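Local structure of polyporopepsin (Irpex lacteus, 1WKR) at residues 168-173 with 315-320; 254-259 with 270-275. The protein cleaves peptide bonds as a pepsin-like aspartic endopeptidase of broad specificity, with milk-clotting activity. All coordinates share one frame; numbering follows the deposited sequence.

Contact 1 of 2, residues 168-173 with 315-320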
ATOM      1  N   SER A 168      -6.513 -15.015  12.103  1.00  6.92           N
ATOM      2  CA  SER A 168      -6.069 -14.373  13.316  1.00  7.91           C
ATOM      3  C   SER A 168      -5.864 -12.862  13.136  1.00  6.98           C
ATOM      4  O   SER A 168      -5.688 -12.145  14.098  1.00  7.96           O
ATOM      5  CB  SER A 168      -4.773 -15.007  13.906  1.00  8.70           C
ATOM      6  OG  SER A 168      -3.626 -14.579  13.152  1.00  9.23           O
ATOM      7  N   LYS A 169      -5.936 -12.397  11.877  1.00  6.05           N
ATOM      8  CA  LYS A 169      -5.685 -10.998  11.521  1.00  5.64           C
ATOM      9  C   LYS A 169      -6.956 -10.257  11.172  1.00  4.62           C
ATOM     10  O   LYS A 169      -6.852  -9.083  10.749  1.00  5.09           O
ATOM     11  CB  LYS A 169      -4.694 -10.919  10.401  1.00  5.62           C
ATOM     12  CG  LYS A 169      -3.372 -11.662  10.672  1.00  7.09           C
ATOM     13  CD  LYS A 169      -2.628 -11.090  11.847  1.00  7.60           C
ATOM     14  CE  LYS A 169      -1.243 -11.676  11.957  1.00  8.90           C
ATOM     15  NZ  LYS A 169      -0.457 -11.052  13.058  1.00  9.63           N
ATOM     16  N   TYR A 170      -8.134 -10.847  11.276  1.00  4.64           N
ATOM     17  CA  TYR A 170      -9.342 -10.086  11.025  1.00  4.60           C
ATOM     18  C   TYR A 170     -10.478 -10.561  11.895  1.00  4.44           C
ATOM     19  O   TYR A 170     -10.445 -11.706  12.386  1.00  5.99           O
ATOM     20  CB  TYR A 170      -9.725 -10.107   9.537  1.00  5.20           C
ATOM     21  CG  TYR A 170     -10.278 -11.432   9.004  1.00  4.21           C
ATOM     22  CD1 TYR A 170     -11.632 -11.760   9.012  1.00  4.76           C
ATOM     23  CD2 TYR A 170      -9.414 -12.375   8.447  1.00  5.22           C
ATOM     24  CE1 TYR A 170     -12.111 -12.956   8.504  1.00  4.27           C
ATOM     25  CE2 TYR A 170      -9.918 -13.568   7.897  1.00  5.02           C
ATOM     26  CZ  TYR A 170     -11.242 -13.808   7.952  1.00  4.37           C
ATOM     27  OH  TYR A 170     -11.745 -15.007   7.408  1.00  5.98           O
ATOM     28  N   THR A 171     -11.464  -9.721  12.092  1.00  4.03           N
ATOM     29  CA  THR A 171     -12.698 -10.043  12.816  1.00  4.42           C
ATOM     30  C   THR A 171     -13.861 -10.023  11.837  1.00  3.68           C
ATOM     31  O   THR A 171     -13.789  -9.458  10.733  1.00  4.65           O
ATOM     32  CB  THR A 171     -12.905  -9.024  13.937  1.00  4.43           C
ATOM     33  OG1 THR A 171     -12.901  -7.705  13.337  1.00  4.94           O
ATOM     34  CG2 THR A 171     -11.858  -9.105  15.030  1.00  6.41           C
ATOM     35  N   GLY A 172     -14.958 -10.672  12.234  1.00  4.39           N
ATOM     36  CA  GLY A 172     -16.125 -10.852  11.356  1.00  4.71           C
ATOM     37  C   GLY A 172     -15.698 -11.612  10.090  1.00  4.29           C
ATOM     38  O   GLY A 172     -14.857 -12.497  10.125  1.00  4.56           O
ATOM     39  N   SER A 173     -16.359 -11.237   8.989  1.00  4.13           N
ATOM     40  CA  SER A 173     -16.104 -11.909   7.696  1.00  4.72           C
ATOM     41  C   SER A 173     -15.575 -10.935   6.678  1.00  5.05           C
ATOM     42  O   SER A 173     -15.625  -9.701   6.844  1.00  4.63           O
ATOM     43  CB  SER A 173     -17.425 -12.562   7.160  1.00  5.32           C
ATOM     44  OG  SER A 173     -18.387 -11.554   6.976  1.00  7.70           O
ATOM     45  N   ARG A 315      -6.285  -0.259   9.805  1.00  3.53           N
ATOM     46  CA  ARG A 315      -7.566  -0.536  10.455  1.00  4.29           C
ATOM     47  C   ARG A 315      -8.372  -1.630   9.786  1.00  4.01           C
ATOM     48  O   ARG A 315      -9.407  -2.020  10.346  1.00  3.89           O
ATOM     49  CB  ARG A 315      -8.372   0.743  10.540  1.00  4.19           C
ATOM     50  CG  ARG A 315      -7.702   1.883  11.299  1.00  4.43           C
ATOM     51  CD  ARG A 315      -7.497   1.584  12.761  1.00  4.65           C
ATOM     52  NE  ARG A 315      -6.782   2.641  13.513  1.00  4.23           N
ATOM     53  CZ  ARG A 315      -7.209   3.141  14.639  1.00  3.75           C
ATOM     54  NH1 ARG A 315      -8.419   2.917  15.168  1.00  4.38           N
ATOM     55  NH2 ARG A 315      -6.397   4.021  15.288  1.00  4.28           N
ATOM     56  N   PHE A 316      -7.975  -2.132   8.613  1.00  3.77           N
ATOM     57  CA  PHE A 316      -8.734  -3.137   7.867  1.00  3.94           C
ATOM     58  C   PHE A 316      -7.816  -4.136   7.284  1.00  4.34           C
ATOM     59  O   PHE A 316      -6.782  -3.788   6.660  1.00  4.23           O
ATOM     60  CB  PHE A 316      -9.578  -2.460   6.782  1.00  4.10           C
ATOM     61  CG  PHE A 316     -10.584  -1.481   7.368  1.00  3.66           C
ATOM     62  CD1 PHE A 316     -11.741  -1.960   7.973  1.00  4.23           C
ATOM     63  CD2 PHE A 316     -10.355  -0.119   7.348  1.00  4.21           C
ATOM     64  CE1 PHE A 316     -12.619  -1.118   8.566  1.00  4.86           C
ATOM     65  CE2 PHE A 316     -11.285   0.734   7.951  1.00  5.47           C
ATOM     66  CZ  PHE A 316     -12.376   0.228   8.557  1.00  4.62           C
ATOM     67  N   TYR A 317      -8.160  -5.401   7.373  1.00  3.72           N
ATOM     68  CA  TYR A 317      -7.425  -6.496   6.718  1.00  3.38           C
ATOM     69  C   TYR A 317      -7.773  -6.474   5.225  1.00  3.51           C
ATOM     70  O   TYR A 317      -8.955  -6.265   4.886  1.00  4.06           O
ATOM     71  CB  TYR A 317      -7.868  -7.831   7.322  1.00  4.18           C
ATOM     72  CG  TYR A 317      -7.069  -9.031   6.877  1.00  3.99           C
ATOM     73  CD1 TYR A 317      -5.710  -9.137   7.184  1.00  4.68           C
ATOM     74  CD2 TYR A 317      -7.663 -10.101   6.211  1.00  5.16           C
ATOM     75  CE1 TYR A 317      -4.957 -10.257   6.845  1.00  4.45           C
ATOM     76  CE2 TYR A 317      -6.919 -11.245   5.920  1.00  4.74           C
ATOM     77  CZ  TYR A 317      -5.614 -11.303   6.226  1.00  4.79           C
ATOM     78  OH  TYR A 317      -4.863 -12.464   5.931  1.00  5.49           O
ATOM     79  N   SER A 318      -6.809  -6.705   4.355  1.00  3.34           N
ATOM     80  CA  SER A 318      -7.084  -6.601   2.878  1.00  4.04           C
ATOM     81  C   SER A 318      -6.580  -7.816   2.170  1.00  3.81           C
ATOM     82  O   SER A 318      -5.556  -8.406   2.479  1.00  3.77           O
ATOM     83  CB  SER A 318      -6.482  -5.303   2.343  1.00  3.52           C
ATOM     84  OG  SER A 318      -5.088  -5.159   2.601  1.00  4.48           O
ATOM     85  N   VAL A 319      -7.365  -8.203   1.149  1.00  3.66           N
ATOM     86  CA  VAL A 319      -7.122  -9.414   0.358  1.00  3.69           C
ATOM     87  C   VAL A 319      -7.065  -9.014  -1.131  1.00  3.81           C
ATOM     88  O   VAL A 319      -8.012  -8.491  -1.656  1.00  4.43           O
ATOM     89  CB  VAL A 319      -8.188 -10.482   0.599  1.00  4.56           C
ATOM     90  CG1 VAL A 319      -7.827 -11.749  -0.206  1.00  5.19           C
ATOM     91  CG2 VAL A 319      -8.333 -10.798   2.111  1.00  5.64           C
ATOM     92  N   TYR A 320      -5.938  -9.341  -1.757  1.00  3.35           N
ATOM     93  CA  TYR A 320      -5.636  -8.944  -3.130  1.00  3.94           C
ATOM     94  C   TYR A 320      -5.681 -10.270  -3.938  1.00  3.45           C
ATOM     95  O   TYR A 320      -4.733 -11.040  -3.935  1.00  3.62           O
ATOM     96  CB  TYR A 320      -4.276  -8.279  -3.222  1.00  4.09           C
ATOM     97  CG  TYR A 320      -4.196  -7.066  -2.309  1.00  3.07           C
ATOM     98  CD1 TYR A 320      -3.849  -7.207  -0.990  1.00  3.72           C
ATOM     99  CD2 TYR A 320      -4.555  -5.808  -2.769  1.00  4.48           C
ATOM    100  CE1 TYR A 320      -3.881  -6.145  -0.093  1.00  4.07           C
ATOM    101  CE2 TYR A 320      -4.557  -4.690  -1.866  1.00  3.96           C
ATOM    102  CZ  TYR A 320      -4.227  -4.921  -0.568  1.00  4.27           C
ATOM    103  OH  TYR A 320      -4.255  -3.838   0.329  1.00  5.11           O
TER
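Tyr170 and Tyr317 meet near their CB ends, and their rings then splay apart with planes almost parallel, at 20°. The rings are slid so far, with 5.4 Å between centroids, that little of one overlaps the other. The closest approach is Tyr170 CD2 to Tyr317 CD2, 3.6 Å, made obliquely; nearer the backbone the two CB atoms meet at 3.7 Å. Tyr170 CG is wedged between its own backbone N and carbonyl carbon (chi1 72°), a torsion that brings the CD2 side of the ring against Tyr317 while its hydroxyl end points elsewhere. In Tyr317 the ring swings opposite the backbone N (chi1 -172°), which turns it toward the Lys169-Tyr170 backbone. There Lys169 CB packs at 3.6 Å from Tyr317 CE1, and the Lys169 carbonyl O sits 3.7 Å from Tyr317 CD1. The lysine chain then bends at chi2, and its ammonium end leads away from the tyrosine. No hydrogen bond crosses between the segments; the phenol OH of Tyr317 instead bonds Asp166 N, just before the loop segment, pinning the far end of the ring. A leucine in place of Tyr317 would probably leave Asp166 N without this partner and open a gap beside Lys169 CB and Tyr170. Strand 316-321 runs antiparallel to both 142-146 and 326-331, in what corresponds to the interdomain sheet of pepsin-like enzymes. Tyr317 also packs on Ala144 and Tyr170 on Ala330, while Thr171 bonds Thr331, so loop 168-173 is joined to this sheet just ahead of strand 175-178.

Contact 2 of 2, residues 254-259 with 270-275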
ATOM      1  N   GLN A 254     -16.156  13.078  13.668  1.00  5.65           N
ATOM      2  CA  GLN A 254     -16.983  11.874  13.406  1.00  5.48           C
ATOM      3  C   GLN A 254     -16.228  10.874  12.537  1.00  5.15           C
ATOM      4  O   GLN A 254     -15.211  11.212  11.912  1.00  5.28           O
ATOM      5  CB  GLN A 254     -18.278  12.317  12.704  1.00  7.15           C
ATOM      6  CG  GLN A 254     -19.058  13.539  13.206  0.45  8.58           C
ATOM      7  CD  GLN A 254     -19.567  13.062  14.429  0.45  7.03           C
ATOM      8  OE1 GLN A 254     -20.582  12.254  14.577  0.45 12.48           O
ATOM      9  NE2 GLN A 254     -19.139  13.642  15.528  0.45 10.15           N
ATOM     10  N   SER A 255     -16.765   9.650  12.485  1.00  4.92           N
ATOM     11  CA  SER A 255     -16.220   8.629  11.586  1.00  4.34           C
ATOM     12  C   SER A 255     -16.413   8.960  10.141  1.00  4.90           C
ATOM     13  O   SER A 255     -17.389   9.654   9.759  1.00  5.15           O
ATOM     14  CB  SER A 255     -16.828   7.277  11.865  1.00  5.04           C
ATOM     15  OG  SER A 255     -16.474   6.866  13.194  1.00  4.67           O
ATOM     16  N   LEU A 256     -15.526   8.467   9.306  1.00  4.98           N
ATOM     17  CA  LEU A 256     -15.766   8.347   7.883  1.00  4.74           C
ATOM     18  C   LEU A 256     -16.287   6.953   7.586  1.00  4.92           C
ATOM     19  O   LEU A 256     -15.753   5.942   8.103  1.00  7.07           O
ATOM     20  CB  LEU A 256     -14.498   8.552   7.072  1.00  6.31           C
ATOM     21  CG  LEU A 256     -13.983   9.943   6.992  1.00  5.62           C
ATOM     22  CD1 LEU A 256     -12.537  10.031   6.462  1.00  7.10           C
ATOM     23  CD2 LEU A 256     -14.895  10.843   6.119  1.00  5.16           C
ATOM     24  N   PHE A 257     -17.351   6.871   6.823  1.00  4.79           N
ATOM     25  CA  PHE A 257     -17.975   5.584   6.487  1.00  5.04           C
ATOM     26  C   PHE A 257     -17.739   5.296   5.037  1.00  4.37           C
ATOM     27  O   PHE A 257     -18.201   6.104   4.174  1.00  5.99           O
ATOM     28  CB  PHE A 257     -19.478   5.610   6.817  1.00  5.96           C
ATOM     29  CG  PHE A 257     -19.765   5.817   8.292  1.00  5.12           C
ATOM     30  CD1 PHE A 257     -19.855   4.738   9.141  1.00  6.47           C
ATOM     31  CD2 PHE A 257     -19.991   7.086   8.821  1.00  5.86           C
ATOM     32  CE1 PHE A 257     -20.172   4.907  10.479  1.00  6.02           C
ATOM     33  CE2 PHE A 257     -20.276   7.243  10.191  1.00  7.43           C
ATOM     34  CZ  PHE A 257     -20.370   6.121  10.999  1.00  6.83           C
ATOM     35  N   PHE A 258     -17.051   4.227   4.737  1.00  4.34           N
ATOM     36  CA  PHE A 258     -16.722   3.821   3.345  1.00  4.58           C
ATOM     37  C   PHE A 258     -17.709   2.710   2.997  1.00  5.23           C
ATOM     38  O   PHE A 258     -17.824   1.697   3.688  1.00  6.36           O
ATOM     39  CB  PHE A 258     -15.305   3.232   3.315  1.00  4.11           C
ATOM     40  CG  PHE A 258     -14.233   4.290   3.519  1.00  3.78           C
ATOM     41  CD1 PHE A 258     -14.007   4.888   4.774  1.00  3.96           C
ATOM     42  CD2 PHE A 258     -13.371   4.627   2.480  1.00  5.10           C
ATOM     43  CE1 PHE A 258     -13.013   5.824   4.936  1.00  5.24           C
ATOM     44  CE2 PHE A 258     -12.387   5.564   2.650  1.00  5.41           C
ATOM     45  CZ  PHE A 258     -12.201   6.178   3.892  1.00  4.56           C
ATOM     46  N   THR A 259     -18.389   2.861   1.880  1.00  4.56           N
ATOM     47  CA  THR A 259     -19.296   1.796   1.379  1.00  4.53           C
ATOM     48  C   THR A 259     -18.563   1.074   0.284  1.00  4.50           C
ATOM     49  O   THR A 259     -18.232   1.658  -0.739  1.00  4.79           O
ATOM     50  CB  THR A 259     -20.581   2.360   0.862  1.00  4.84           C
ATOM     51  OG1 THR A 259     -21.266   3.084   1.917  1.00  7.35           O
ATOM     52  CG2 THR A 259     -21.531   1.237   0.356  1.00  6.66           C
ATOM     53  N   ASN A 270     -10.234   8.300  15.726  1.00  3.94           N
ATOM     54  CA  ASN A 270      -8.850   8.062  16.079  1.00  4.01           C
ATOM     55  C   ASN A 270      -8.042   7.535  14.858  1.00  4.23           C
ATOM     56  O   ASN A 270      -6.846   7.832  14.700  1.00  4.18           O
ATOM     57  CB  ASN A 270      -8.724   7.060  17.231  1.00  4.63           C
ATOM     58  CG  ASN A 270      -7.309   6.987  17.754  1.00  3.54           C
ATOM     59  OD1 ASN A 270      -6.573   6.040  17.508  1.00  4.66           O
ATOM     60  ND2 ASN A 270      -6.943   7.998  18.576  1.00  4.96           N
ATOM     61  N   ALA A 271      -8.718   6.724  14.026  1.00  3.37           N
ATOM     62  CA  ALA A 271      -8.059   6.196  12.814  1.00  3.73           C
ATOM     63  C   ALA A 271      -7.741   7.296  11.828  1.00  3.36           C
ATOM     64  O   ALA A 271      -6.913   7.082  10.912  1.00  3.94           O
ATOM     65  CB  ALA A 271      -8.989   5.192  12.138  1.00  3.42           C
ATOM     66  N   GLN A 272      -8.386   8.461  11.920  1.00  3.21           N
ATOM     67  CA  GLN A 272      -8.157   9.579  10.988  1.00  3.23           C
ATOM     68  C   GLN A 272      -7.000  10.446  11.365  1.00  3.45           C
ATOM     69  O   GLN A 272      -6.703  11.387  10.632  1.00  4.05           O
ATOM     70  CB  GLN A 272      -9.427  10.437  10.895  1.00  3.98           C
ATOM     71  CG  GLN A 272     -10.549   9.754  10.084  1.00  3.57           C
ATOM     72  CD  GLN A 272     -11.844  10.516  10.211  1.00  3.75           C
ATOM     73  OE1 GLN A 272     -11.950  11.673   9.786  1.00  5.85           O
ATOM     74  NE2 GLN A 272     -12.820   9.923  10.833  1.00  4.99           N
ATOM     75  N   ILE A 273      -6.320  10.155  12.484  1.00  3.84           N
ATOM     76  CA  ILE A 273      -5.222  11.030  12.960  1.00  3.98           C
ATOM     77  C   ILE A 273      -3.910  10.284  12.947  1.00  4.32           C
ATOM     78  O   ILE A 273      -3.842   9.056  13.079  1.00  4.60           O
ATOM     79  CB  ILE A 273      -5.525  11.685  14.349  1.00  4.10           C
ATOM     80  CG1 ILE A 273      -5.232  10.728  15.513  1.00  4.37           C
ATOM     81  CG2 ILE A 273      -6.939  12.243  14.334  1.00  4.75           C
ATOM     82  CD1 ILE A 273      -5.420  11.377  16.872  1.00  5.03           C
ATOM     83  N   TRP A 274      -2.797  11.056  12.783  1.00  4.06           N
ATOM     84  CA  TRP A 274      -1.453  10.532  12.886  1.00  4.19           C
ATOM     85  C   TRP A 274      -1.167  10.129  14.340  1.00  4.19           C
ATOM     86  O   TRP A 274      -1.681  10.846  15.253  1.00  4.78           O
ATOM     87  CB  TRP A 274      -0.466  11.602  12.398  1.00  4.83           C
ATOM     88  CG  TRP A 274       0.961  11.205  12.391  1.00  6.13           C
ATOM     89  CD1 TRP A 274       1.859  11.324  13.373  1.00  6.73           C
ATOM     90  CD2 TRP A 274       1.649  10.533  11.303  1.00  8.02           C
ATOM     91  NE1 TRP A 274       3.087  10.768  13.019  1.00  8.04           N
ATOM     92  CE2 TRP A 274       2.949  10.282  11.764  1.00  8.30           C
ATOM     93  CE3 TRP A 274       1.279  10.079  10.043  1.00 10.10           C
ATOM     94  CZ2 TRP A 274       3.951   9.582  10.965  1.00 10.48           C
ATOM     95  CZ3 TRP A 274       2.230   9.477   9.215  1.00 11.85           C
ATOM     96  CH2 TRP A 274       3.516   9.175   9.698  1.00 11.07           C
ATOM     97  N   PRO A 275      -0.441   9.080  14.614  1.00  4.38           N
ATOM     98  CA  PRO A 275      -0.140   8.716  16.024  1.00  4.74           C
ATOM     99  C   PRO A 275       0.559   9.856  16.746  1.00  5.23           C
ATOM    100  O   PRO A 275       1.691  10.241  16.411  1.00  5.86           O
ATOM    101  CB  PRO A 275       0.760   7.480  15.871  1.00  5.90           C
ATOM    102  CG  PRO A 275       1.279   7.474  14.463  1.00  6.74           C
ATOM    103  CD  PRO A 275       0.140   8.102  13.676  1.00  6.03           C
TER
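The flat carboxamide of Gln272 takes Leu256 on one side of its plane, where CD1 approaches OE1 at 3.8 Å and CG follows at 3.9 Å from the same oxygen, while the carbonyl O of Gln254 lies close to the amide plane itself. Elsewhere in the two segments, Ser255 CB rests 3.7 Å above one face of the Phe257 ring, toward its rim, and Pro275 CD sits likewise on the Trp274 ring. The setting is a beta-hairpin, strands 256-260 and 263-267, followed by a short 3-10 turn at 270-272, in which Asn270 O accepts from Ile273 N at 3.3 Å. Beyond CG the Gln272 side chain is extended (chi2 170°), and this carries the amide from the turn back to the residues leading into strand 256-260. Its NE2 bonds both Gln254 O and Leu267 O, tying that lead-in to the end of strand 263-267; OE1 is bonded to Tyr228 OH of helix 222-232. Three partners therefore fix the rotation of the amide and satisfy this buried polar group. Leu256 meanwhile reaches on to Val293 of strand 289-295. Although Leu256 N lies 3.4 Å from Gln272 NE2, both are donors and no bond forms. The bond that does cross is nearly straight: Gln272 NE2 to Gln254 O, 2.9 Å, with 160° at the hydrogen and 137° at the acceptor oxygen.

Contacts 1 and 2 lie with centres about 17 Å apart and meet through one side chain. Arg315, at the start of segment 315-320, reaches the 3-10 turn of contact 2, where its NH2 bonds Asn270 OD1 at 3.0 Å and its NE packs 3.6 Å from Ala271 CB. The other terminal nitrogen, NH1, bonds Ala337 O, and Asn270 ND2 bonds Asn340 O, so the carboxy-terminal tail runs beside the same junction. In sequence, both segments of contact 2 fall between those of contact 1. Neither contact involves the catalytic pair Asp32 and Asp212; both are structural packing away from the active site.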